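Local structure of prophenoloxidase b (Marsupenaeus japonicus, 3WKY) at residues A[334-342]-A[400-408]; A[143-154]-A[166-175]. The protein is the zymogen of a hemolymph phenoloxidase, a type 3 copper protein that, once activated, probably oxidises phenols to quinones at a dinuclear copper site. All coordinates share one frame; numbering follows the deposited sequence.

Contact 1 (A[334-342]-A[400-408]); sequences GINLVGEAL and IDNVFHRYK
Phe404 packs as a knob into a hole on the surface of helix 334-342, formed by Ile335, Val338, Gly339 and Leu342. The two helices run nearly antiparallel, 150° between their directions, with their axes 10.3 Å apart. CD2 of Leu342 sits over one face of the Phe404 ring, 4.0 Å from the centroid, while the ring edge slides in against the bare backbone of Gly339, where CE1 comes 3.5 Å from CA. Ile335 crosses Phe404 at about a right angle and puts its CD1 3.6 Å from CD1 of the ring. Toward the copper end, Leu342 and Val403 meet tip to tip, CD2 to CG1 3.7 Å, and Ile400 slides past Leu342 in the opposite direction. Tyr407, with CG swung opposite its own backbone N (chi1 164°), reaches across to Gly334, its OH 3.3 Å from CA, and Val338 CG2 covers one ring face. Asp325 OD1 accepts a hydrogen bond from Ile335 N and shares another with Tyr407 OH. A leucine in place of Tyr407 would probably leave Asp325 without its hydroxyl partner and open a gap beside Gly334 and Val338. Lys408 passes obliquely over Ile335, CE against CG1, and its NZ forms salt bridges with Glu637 and Asp325. With no hydrogen bond between the helices, cohesion rests on shape and apolar burial, while Asp325 probably fixes the Tyr407 end.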
loop_
_atom_site.group_PDB
_atom_site.type_symbol
_atom_site.label_atom_id
_atom_site.label_comp_id
_atom_site.label_asym_id
_atom_site.label_seq_id
_atom_site.Cartn_x
_atom_site.Cartn_y
_atom_site.Cartn_z
ATOM N N GLY A 334 -29.786 6.749 30.454
ATOM C CA GLY A 334 -29.227 6.349 29.170
ATOM C C GLY A 334 -27.741 6.037 29.256
ATOM O O GLY A 334 -27.281 5.059 28.655
ATOM N N ILE A 335 -26.988 6.861 29.977
ATOM C CA ILE A 335 -25.553 6.605 30.160
ATOM C C ILE A 335 -25.312 5.231 30.798
ATOM O O ILE A 335 -24.353 4.522 30.436
ATOM C CB ILE A 335 -24.866 7.736 30.974
ATOM C CG1 ILE A 335 -23.376 7.435 31.205
ATOM C CG2 ILE A 335 -25.572 7.963 32.327
ATOM C CD1 ILE A 335 -22.555 7.337 29.886
ATOM N N ASN A 336 -26.193 4.825 31.717
ATOM C CA ASN A 336 -26.067 3.512 32.341
ATOM C C ASN A 336 -26.346 2.382 31.354
ATOM O O ASN A 336 -25.622 1.386 31.318
ATOM C CB ASN A 336 -27.002 3.366 33.544
ATOM C CG ASN A 336 -26.731 2.098 34.326
ATOM O OD1 ASN A 336 -25.591 1.834 34.727
ATOM N ND2 ASN A 336 -27.762 1.292 34.526
ATOM N N LEU A 337 -27.407 2.538 30.560
ATOM C CA LEU A 337 -27.764 1.542 29.550
ATOM C C LEU A 337 -26.653 1.361 28.518
ATOM O O LEU A 337 -26.372 0.229 28.090
ATOM C CB LEU A 337 -29.061 1.956 28.840
ATOM C CG LEU A 337 -30.322 1.770 29.694
ATOM C CD1 LEU A 337 -31.480 2.576 29.112
ATOM C CD2 LEU A 337 -30.694 0.294 29.783
ATOM N N VAL A 338 -26.043 2.473 28.104
ATOM C CA VAL A 338 -24.930 2.417 27.134
ATOM C C VAL A 338 -23.733 1.735 27.783
ATOM O O VAL A 338 -23.090 0.875 27.167
ATOM C CB VAL A 338 -24.556 3.842 26.632
ATOM C CG1 VAL A 338 -23.271 3.815 25.787
ATOM C CG2 VAL A 338 -25.701 4.428 25.819
ATOM N N GLY A 339 -23.455 2.083 29.041
ATOM C CA GLY A 339 -22.364 1.453 29.766
ATOM C C GLY A 339 -22.527 -0.051 29.875
ATOM O O GLY A 339 -21.574 -0.797 29.621
ATOM N N GLU A 340 -23.725 -0.511 30.253
ATOM C CA GLU A 340 -23.959 -1.956 30.360
ATOM C C GLU A 340 -23.840 -2.635 28.996
ATOM O O GLU A 340 -23.429 -3.792 28.904
ATOM C CB GLU A 340 -25.337 -2.260 30.963
ATOM C CG GLU A 340 -25.537 -1.777 32.426
ATOM C CD GLU A 340 -24.849 -2.672 33.460
ATOM O OE1 GLU A 340 -24.017 -3.531 33.084
ATOM O OE2 GLU A 340 -25.142 -2.521 34.665
ATOM N N ALA A 341 -24.208 -1.922 27.934
ATOM C CA ALA A 341 -24.138 -2.503 26.590
ATOM C C ALA A 341 -22.699 -2.545 26.078
ATOM O O ALA A 341 -22.306 -3.466 25.339
ATOM C CB ALA A 341 -25.024 -1.716 25.623
ATOM N N LEU A 342 -21.914 -1.546 26.465
ATOM C CA LEU A 342 -20.550 -1.396 25.942
ATOM C C LEU A 342 -19.507 -2.229 26.676
ATOM O O LEU A 342 -18.553 -2.714 26.057
ATOM C CB LEU A 342 -20.149 0.088 25.946
ATOM C CG LEU A 342 -18.779 0.525 25.419
ATOM C CD1 LEU A 342 -18.546 -0.018 23.998
ATOM C CD2 LEU A 342 -18.661 2.069 25.445
ATOM N N ILE A 400 -13.198 4.177 24.257
ATOM C CA ILE A 400 -14.374 3.904 25.076
ATOM C C ILE A 400 -14.988 5.213 25.585
ATOM O O ILE A 400 -16.214 5.408 25.512
ATOM C CB ILE A 400 -14.025 2.945 26.242
ATOM C CG1 ILE A 400 -13.658 1.558 25.680
ATOM C CG2 ILE A 400 -15.197 2.821 27.211
ATOM C CD1 ILE A 400 -14.800 0.888 24.890
ATOM N N ASP A 401 -14.152 6.133 26.052
ATOM C CA ASP A 401 -14.691 7.401 26.551
ATOM C C ASP A 401 -15.329 8.198 25.407
ATOM O O ASP A 401 -16.306 8.932 25.611
ATOM C CB ASP A 401 -13.607 8.229 27.232
ATOM C CG ASP A 401 -14.184 9.369 28.055
ATOM O OD1 ASP A 401 -14.879 9.084 29.055
ATOM O OD2 ASP A 401 -13.958 10.543 27.707
ATOM N N ASN A 402 -14.763 8.070 24.209
ATOM C CA ASN A 402 -15.344 8.703 23.025
ATOM C C ASN A 402 -16.750 8.201 22.732
ATOM O O ASN A 402 -17.602 8.975 22.293
ATOM C CB ASN A 402 -14.456 8.474 21.776
ATOM C CG ASN A 402 -13.250 9.391 21.732
ATOM O OD1 ASN A 402 -13.145 10.354 22.508
ATOM N ND2 ASN A 402 -12.333 9.111 20.793
ATOM N N VAL A 403 -16.991 6.905 22.929
ATOM C CA VAL A 403 -18.329 6.360 22.730
ATOM C C VAL A 403 -19.275 6.998 23.747
ATOM O O VAL A 403 -20.382 7.439 23.407
ATOM C CB VAL A 403 -18.370 4.838 22.920
ATOM C CG1 VAL A 403 -19.787 4.296 22.661
ATOM C CG2 VAL A 403 -17.358 4.141 21.973
ATOM N N PHE A 404 -18.839 7.034 24.995
ATOM C CA PHE A 404 -19.678 7.636 26.045
ATOM C C PHE A 404 -19.959 9.118 25.782
ATOM O O PHE A 404 -21.087 9.581 25.972
ATOM C CB PHE A 404 -19.042 7.426 27.422
ATOM C CG PHE A 404 -19.135 5.999 27.929
ATOM C CD1 PHE A 404 -20.353 5.333 27.948
ATOM C CD2 PHE A 404 -17.999 5.320 28.373
ATOM C CE1 PHE A 404 -20.450 4.017 28.419
ATOM C CE2 PHE A 404 -18.091 4.008 28.844
ATOM C CZ PHE A 404 -19.324 3.356 28.863
ATOM N N HIS A 405 -18.947 9.856 25.332
ATOM C CA HIS A 405 -19.108 11.291 25.033
ATOM C C HIS A 405 -20.024 11.458 23.820
ATOM O O HIS A 405 -20.824 12.395 23.760
ATOM C CB HIS A 405 -17.738 11.948 24.788
ATOM C CG HIS A 405 -17.809 13.400 24.426
ATOM N ND1 HIS A 405 -18.264 14.364 25.301
ATOM C CD2 HIS A 405 -17.472 14.056 23.288
ATOM C CE1 HIS A 405 -18.211 15.548 24.717
ATOM N NE2 HIS A 405 -17.726 15.390 23.499
ATOM N N ARG A 406 -19.917 10.547 22.851
ATOM C CA ARG A 406 -20.845 10.553 21.721
ATOM C C ARG A 406 -22.274 10.504 22.239
ATOM O O ARG A 406 -23.147 11.251 21.776
ATOM C CB ARG A 406 -20.610 9.346 20.808
ATOM C CG ARG A 406 -21.465 9.353 19.530
ATOM C CD ARG A 406 -21.365 7.987 18.820
ATOM N NE ARG A 406 -22.034 7.982 17.516
ATOM C CZ ARG A 406 -21.395 8.007 16.347
ATOM N NH1 ARG A 406 -20.063 8.038 16.301
ATOM N NH2 ARG A 406 -22.090 7.996 15.218
ATOM N N TYR A 407 -22.512 9.625 23.207
ATOM C CA TYR A 407 -23.835 9.544 23.791
ATOM C C TYR A 407 -24.161 10.842 24.563
ATOM O O TYR A 407 -25.253 11.414 24.399
ATOM C CB TYR A 407 -24.012 8.301 24.682
ATOM C CG TYR A 407 -25.239 8.507 25.543
ATOM C CD1 TYR A 407 -26.514 8.354 25.007
ATOM C CD2 TYR A 407 -25.126 8.954 26.861
ATOM C CE1 TYR A 407 -27.656 8.617 25.790
ATOM C CE2 TYR A 407 -26.249 9.209 27.633
ATOM C CZ TYR A 407 -27.507 9.039 27.094
ATOM O OH TYR A 407 -28.634 9.301 27.865
ATOM N N LYS A 408 -23.234 11.315 25.393
ATOM C CA LYS A 408 -23.528 12.536 26.169
ATOM C C LYS A 408 -23.935 13.701 25.272
ATOM O O LYS A 408 -24.836 14.468 25.610
ATOM C CB LYS A 408 -22.352 12.948 27.061
ATOM C CG LYS A 408 -22.081 12.001 28.237
ATOM C CD LYS A 408 -23.196 12.088 29.294
ATOM C CE LYS A 408 -22.819 11.289 30.556
ATOM N NZ LYS A 408 -23.850 11.483 31.647
#

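Contact 2 (A[143-154]-A[166-175]); sequences VPTFIINKAKKL and VVVEWHSDET
Trp170 lies against Pro144 where a helix packs on the edge strand of a mixed beta-sheet, the strand running back antiparallel to helix 145-154 at 159°. Within this chain, strand 165-169 is the outermost member of that sheet and pairs with strand 472-481. The bumps alternate: Val166 and Val168, and Trp170 further along the chain, point to the helix; Val167 and Glu169 point away. Val168 fills the hollow between Ile147, Lys150 and Ala151. Its CG1 meets Ile147 CG2 at 3.7 Å, and its CG2 nestles against the aliphatic run of the Lys150 chain, 3.7 Å from CD. One helical turn beyond Lys150, Leu154 meets Val166, whose CG2 lies 3.6 Å from Leu154 CB. In the other direction Ile147, with CG1 set opposite its carbonyl carbon (chi1 -61°), drives CD1 under the base of the tryptophan, 3.5 Å from Trp170 CB. Val143 borders the far end of the indole at CZ3, and Thr175 CG2 closes on Pro144 CG. The tryptophan is modelled in two conformers; in the one described, Pro144, the N-cap residue of the helix, lays its CD over the six-membered ring of Trp170, 3.7 Å from the centroid and 14° off the ring normal.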
loop_
_atom_site.group_PDB
_atom_site.type_symbol
_atom_site.label_atom_id
_atom_site.label_comp_id
_atom_site.label_asym_id
_atom_site.label_seq_id
_atom_site.Cartn_x
_atom_site.Cartn_y
_atom_site.Cartn_z
ATOM N N VAL A 143 6.372 -5.533 40.296
ATOM C CA VAL A 143 7.823 -5.387 40.418
ATOM C C VAL A 143 8.486 -6.142 39.260
ATOM O O VAL A 143 8.110 -7.278 38.980
ATOM C CB VAL A 143 8.303 -5.973 41.772
ATOM C CG1 VAL A 143 9.815 -5.895 41.908
ATOM C CG2 VAL A 143 7.609 -5.256 42.943
ATOM N N PRO A 144 9.457 -5.505 38.579
ATOM C CA PRO A 144 10.031 -6.123 37.375
ATOM C C PRO A 144 10.688 -7.452 37.658
ATOM O O PRO A 144 11.221 -7.677 38.751
ATOM C CB PRO A 144 11.106 -5.129 36.940
ATOM C CG PRO A 144 10.685 -3.822 37.544
ATOM C CD PRO A 144 10.024 -4.172 38.837
ATOM N N THR A 145 10.647 -8.322 36.660
ATOM C CA THR A 145 11.277 -9.631 36.717
ATOM C C THR A 145 12.676 -9.587 37.319
ATOM O O THR A 145 12.993 -10.357 38.233
ATOM C CB THR A 145 11.385 -10.198 35.304
ATOM O OG1 THR A 145 10.069 -10.327 34.740
ATOM C CG2 THR A 145 12.087 -11.558 35.316
ATOM N N PHE A 146 13.508 -8.674 36.824
ATOM C CA PHE A 146 14.899 -8.657 37.246
ATOM C C PHE A 146 15.055 -8.308 38.725
ATOM O O PHE A 146 15.972 -8.801 39.379
ATOM C CB PHE A 146 15.773 -7.784 36.326
ATOM C CG PHE A 146 15.676 -6.296 36.579
ATOM C CD1 PHE A 146 14.635 -5.549 36.056
ATOM C CD2 PHE A 146 16.667 -5.640 37.287
ATOM C CE1 PHE A 146 14.561 -4.182 36.261
ATOM C CE2 PHE A 146 16.604 -4.274 37.494
ATOM C CZ PHE A 146 15.543 -3.546 36.984
ATOM N N ILE A 147 14.145 -7.496 39.252
ATOM C CA ILE A 147 14.183 -7.120 40.660
ATOM C C ILE A 147 13.757 -8.268 41.576
ATOM O O ILE A 147 14.379 -8.506 42.617
ATOM C CB ILE A 147 13.323 -5.887 40.916
ATOM C CG1 ILE A 147 13.874 -4.723 40.103
ATOM C CG2 ILE A 147 13.332 -5.512 42.400
ATOM C CD1 ILE A 147 15.280 -4.347 40.528
ATOM N N ILE A 148 12.695 -8.971 41.197
ATOM C CA ILE A 148 12.291 -10.167 41.926
ATOM C C ILE A 148 13.426 -11.207 41.913
ATOM O O ILE A 148 13.723 -11.822 42.939
ATOM C CB ILE A 148 10.988 -10.767 41.358
ATOM C CG1 ILE A 148 9.825 -9.777 41.511
ATOM C CG2 ILE A 148 10.673 -12.117 42.007
ATOM C CD1 ILE A 148 9.440 -9.448 42.962
ATOM N N ASN A 149 14.068 -11.386 40.760
ATOM C CA ASN A 149 15.175 -12.334 40.666
ATOM C C ASN A 149 16.381 -11.877 41.489
ATOM O O ASN A 149 17.049 -12.700 42.130
ATOM C CB ASN A 149 15.557 -12.593 39.206
ATOM C CG ASN A 149 14.466 -13.311 38.442
ATOM O OD1 ASN A 149 13.610 -13.966 39.037
ATOM N ND2 ASN A 149 14.490 -13.198 37.119
ATOM N N LYS A 150 16.637 -10.574 41.500
ATOM C CA LYS A 150 17.704 -10.008 42.320
ATOM C C LYS A 150 17.406 -10.203 43.808
ATOM O O LYS A 150 18.311 -10.476 44.594
ATOM C CB LYS A 150 17.902 -8.524 42.013
ATOM C CG LYS A 150 18.957 -7.849 42.872
ATOM C CD LYS A 150 19.160 -6.392 42.477
ATOM C CE LYS A 150 20.329 -5.771 43.241
ATOM N NZ LYS A 150 20.655 -4.389 42.769
ATOM N N ALA A 151 16.137 -10.069 44.186
ATOM C CA ALA A 151 15.720 -10.293 45.568
ATOM C C ALA A 151 15.943 -11.742 46.044
ATOM O O ALA A 151 16.343 -11.961 47.189
ATOM C CB ALA A 151 14.261 -9.880 45.765
ATOM N N LYS A 152 15.671 -12.718 45.177
ATOM C CA LYS A 152 15.868 -14.136 45.518
ATOM C C LYS A 152 17.344 -14.425 45.756
ATOM O O LYS A 152 17.710 -15.210 46.633
ATOM C CB LYS A 152 15.305 -15.046 44.422
ATOM C CG LYS A 152 13.810 -14.879 44.251
ATOM C CD LYS A 152 13.198 -15.857 43.265
ATOM C CE LYS A 152 11.685 -15.923 43.500
ATOM N NZ LYS A 152 10.962 -16.771 42.515
ATOM N N LYS A 153 18.176 -13.771 44.954
ATOM C CA LYS A 153 19.622 -13.854 45.088
ATOM C C LYS A 153 20.063 -13.284 46.437
ATOM O O LYS A 153 20.768 -13.943 47.203
ATOM C CB LYS A 153 20.261 -13.063 43.953
ATOM C CG LYS A 153 21.720 -13.346 43.692
ATOM C CD LYS A 153 22.133 -12.635 42.410
ATOM C CE LYS A 153 23.559 -12.954 42.000
ATOM N NZ LYS A 153 23.824 -12.481 40.611
ATOM N N LEU A 154 19.640 -12.054 46.708
ATOM C CA LEU A 154 19.971 -11.361 47.947
ATOM C C LEU A 154 19.445 -12.103 49.174
ATOM O O LEU A 154 20.087 -12.111 50.223
ATOM C CB LEU A 154 19.418 -9.932 47.913
ATOM C CG LEU A 154 20.347 -8.818 47.420
ATOM C CD1 LEU A 154 21.062 -9.206 46.145
ATOM C CD2 LEU A 154 19.567 -7.527 47.214
ATOM N N VAL A 166 16.414 -8.022 54.022
ATOM C CA VAL A 166 17.071 -7.460 52.853
ATOM C C VAL A 166 16.127 -6.446 52.209
ATOM O O VAL A 166 14.906 -6.561 52.324
ATOM C CB VAL A 166 17.491 -8.558 51.848
ATOM C CG1 VAL A 166 16.277 -9.265 51.288
ATOM C CG2 VAL A 166 18.319 -7.972 50.729
ATOM N N VAL A 167 16.693 -5.430 51.571
ATOM C CA VAL A 167 15.898 -4.453 50.841
ATOM C C VAL A 167 16.412 -4.410 49.415
ATOM O O VAL A 167 17.622 -4.354 49.190
ATOM C CB VAL A 167 15.997 -3.054 51.472
ATOM C CG1 VAL A 167 15.167 -2.051 50.680
ATOM C CG2 VAL A 167 15.533 -3.086 52.920
ATOM N N VAL A 168 15.504 -4.478 48.449
ATOM C CA VAL A 168 15.888 -4.284 47.057
ATOM C C VAL A 168 15.085 -3.118 46.478
ATOM O O VAL A 168 13.957 -2.868 46.911
ATOM C CB VAL A 168 15.713 -5.578 46.219
ATOM C CG1 VAL A 168 14.246 -5.869 45.949
ATOM C CG2 VAL A 168 16.486 -5.477 44.926
ATOM N N GLU A 169 15.671 -2.389 45.530
ATOM C CA GLU A 169 14.978 -1.257 44.918
ATOM C C GLU A 169 15.239 -1.120 43.420
ATOM O O GLU A 169 16.173 -1.719 42.887
ATOM C CB GLU A 169 15.317 0.042 45.647
ATOM C CG GLU A 169 16.658 0.651 45.302
ATOM C CD GLU A 169 16.821 2.036 45.908
ATOM O OE1 GLU A 169 17.734 2.217 46.743
ATOM O OE2 GLU A 169 16.033 2.941 45.550
ATOM N N TRP A 170 14.399 -0.338 42.742
ATOM C CA TRP A 170 14.583 -0.102 41.313
ATOM C C TRP A 170 14.118 1.277 40.883
ATOM O O TRP A 170 13.545 2.027 41.676
ATOM C CB TRP A 170 13.900 -1.184 40.474
ATOM C CG TRP A 170 12.503 -0.882 40.023
ATOM C CD1 TRP A 170 12.126 -0.321 38.839
ATOM C CD2 TRP A 170 11.295 -1.167 40.736
ATOM N NE1 TRP A 170 10.757 -0.225 38.776
ATOM C CE2 TRP A 170 10.223 -0.741 39.927
ATOM C CE3 TRP A 170 11.016 -1.740 41.980
ATOM C CZ2 TRP A 170 8.892 -0.863 40.328
ATOM C CZ3 TRP A 170 9.697 -1.862 42.374
ATOM C CH2 TRP A 170 8.652 -1.426 41.550
ATOM N N HIS A 171 14.402 1.606 39.624
ATOM C CA HIS A 171 14.134 2.929 39.068
ATOM C C HIS A 171 13.555 2.793 37.658
ATOM O O HIS A 171 13.756 1.770 36.999
ATOM C CB HIS A 171 15.436 3.734 39.037
ATOM C CG HIS A 171 15.274 5.150 38.587
ATOM N ND1 HIS A 171 15.366 5.524 37.256
ATOM C CD2 HIS A 171 15.053 6.290 39.274
ATOM C CE1 HIS A 171 15.193 6.821 37.153
ATOM N NE2 HIS A 171 15.003 7.321 38.367
ATOM N N SER A 172 12.850 3.826 37.197
ATOM C CA SER A 172 12.226 3.814 35.868
ATOM C C SER A 172 13.247 3.673 34.738
ATOM O O SER A 172 12.938 3.105 33.690
ATOM C CB SER A 172 11.369 5.067 35.655
ATOM O OG SER A 172 12.174 6.233 35.643
ATOM N N ASP A 173 14.464 4.166 34.968
ATOM C CA ASP A 173 15.591 4.023 34.032
ATOM C C ASP A 173 15.887 2.571 33.644
ATOM O O ASP A 173 16.874 2.304 32.961
ATOM C CB ASP A 173 16.879 4.613 34.638
ATOM C CG ASP A 173 16.982 6.123 34.471
ATOM O OD1 ASP A 173 16.438 6.662 33.483
ATOM O OD2 ASP A 173 17.627 6.771 35.327
ATOM N N GLU A 174 15.041 1.639 34.075
ATOM C CA GLU A 174 15.354 0.220 33.964
ATOM C C GLU A 174 14.301 -0.636 33.242
ATOM O O GLU A 174 14.472 -1.850 33.142
ATOM C CB GLU A 174 15.645 -0.357 35.360
ATOM C CG GLU A 174 16.752 0.380 36.120
ATOM C CD GLU A 174 16.851 -0.021 37.587
ATOM O OE1 GLU A 174 16.604 0.843 38.456
ATOM O OE2 GLU A 174 17.191 -1.191 37.873
ATOM N N THR A 175 13.233 -0.024 32.730
ATOM C CA THR A 175 12.157 -0.790 32.064
ATOM C C THR A 175 11.807 -0.269 30.663
ATOM O O THR A 175 10.847 -0.723 30.027
ATOM C CB THR A 175 10.874 -0.801 32.906
ATOM O OG1 THR A 175 10.470 0.552 33.196
ATOM C CG2 THR A 175 11.106 -1.555 34.212
#

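Contact 2 comes first along the chain and closes before contact 1 opens; all four segments belong to the copper-containing region of the sequence. Their centres are 41 Å apart, on opposite sides of the chain's centre, and the nearest atoms stay about 25 Å from each other. Contact 1 joins helices 334-343 and 391-409, buried among the helices, with the side chain of Ile400 about 6 Å from the copper-oxygen cluster. Contact 2 is only partly buried, where helix 145-160 packs on strand 165-169, which adds an edge to a sheet whose other strands come from the Ig-like region. One therefore belongs to the copper core; the other joins it to the C-terminal beta region and, through helix 145-160, packs on a second subunit.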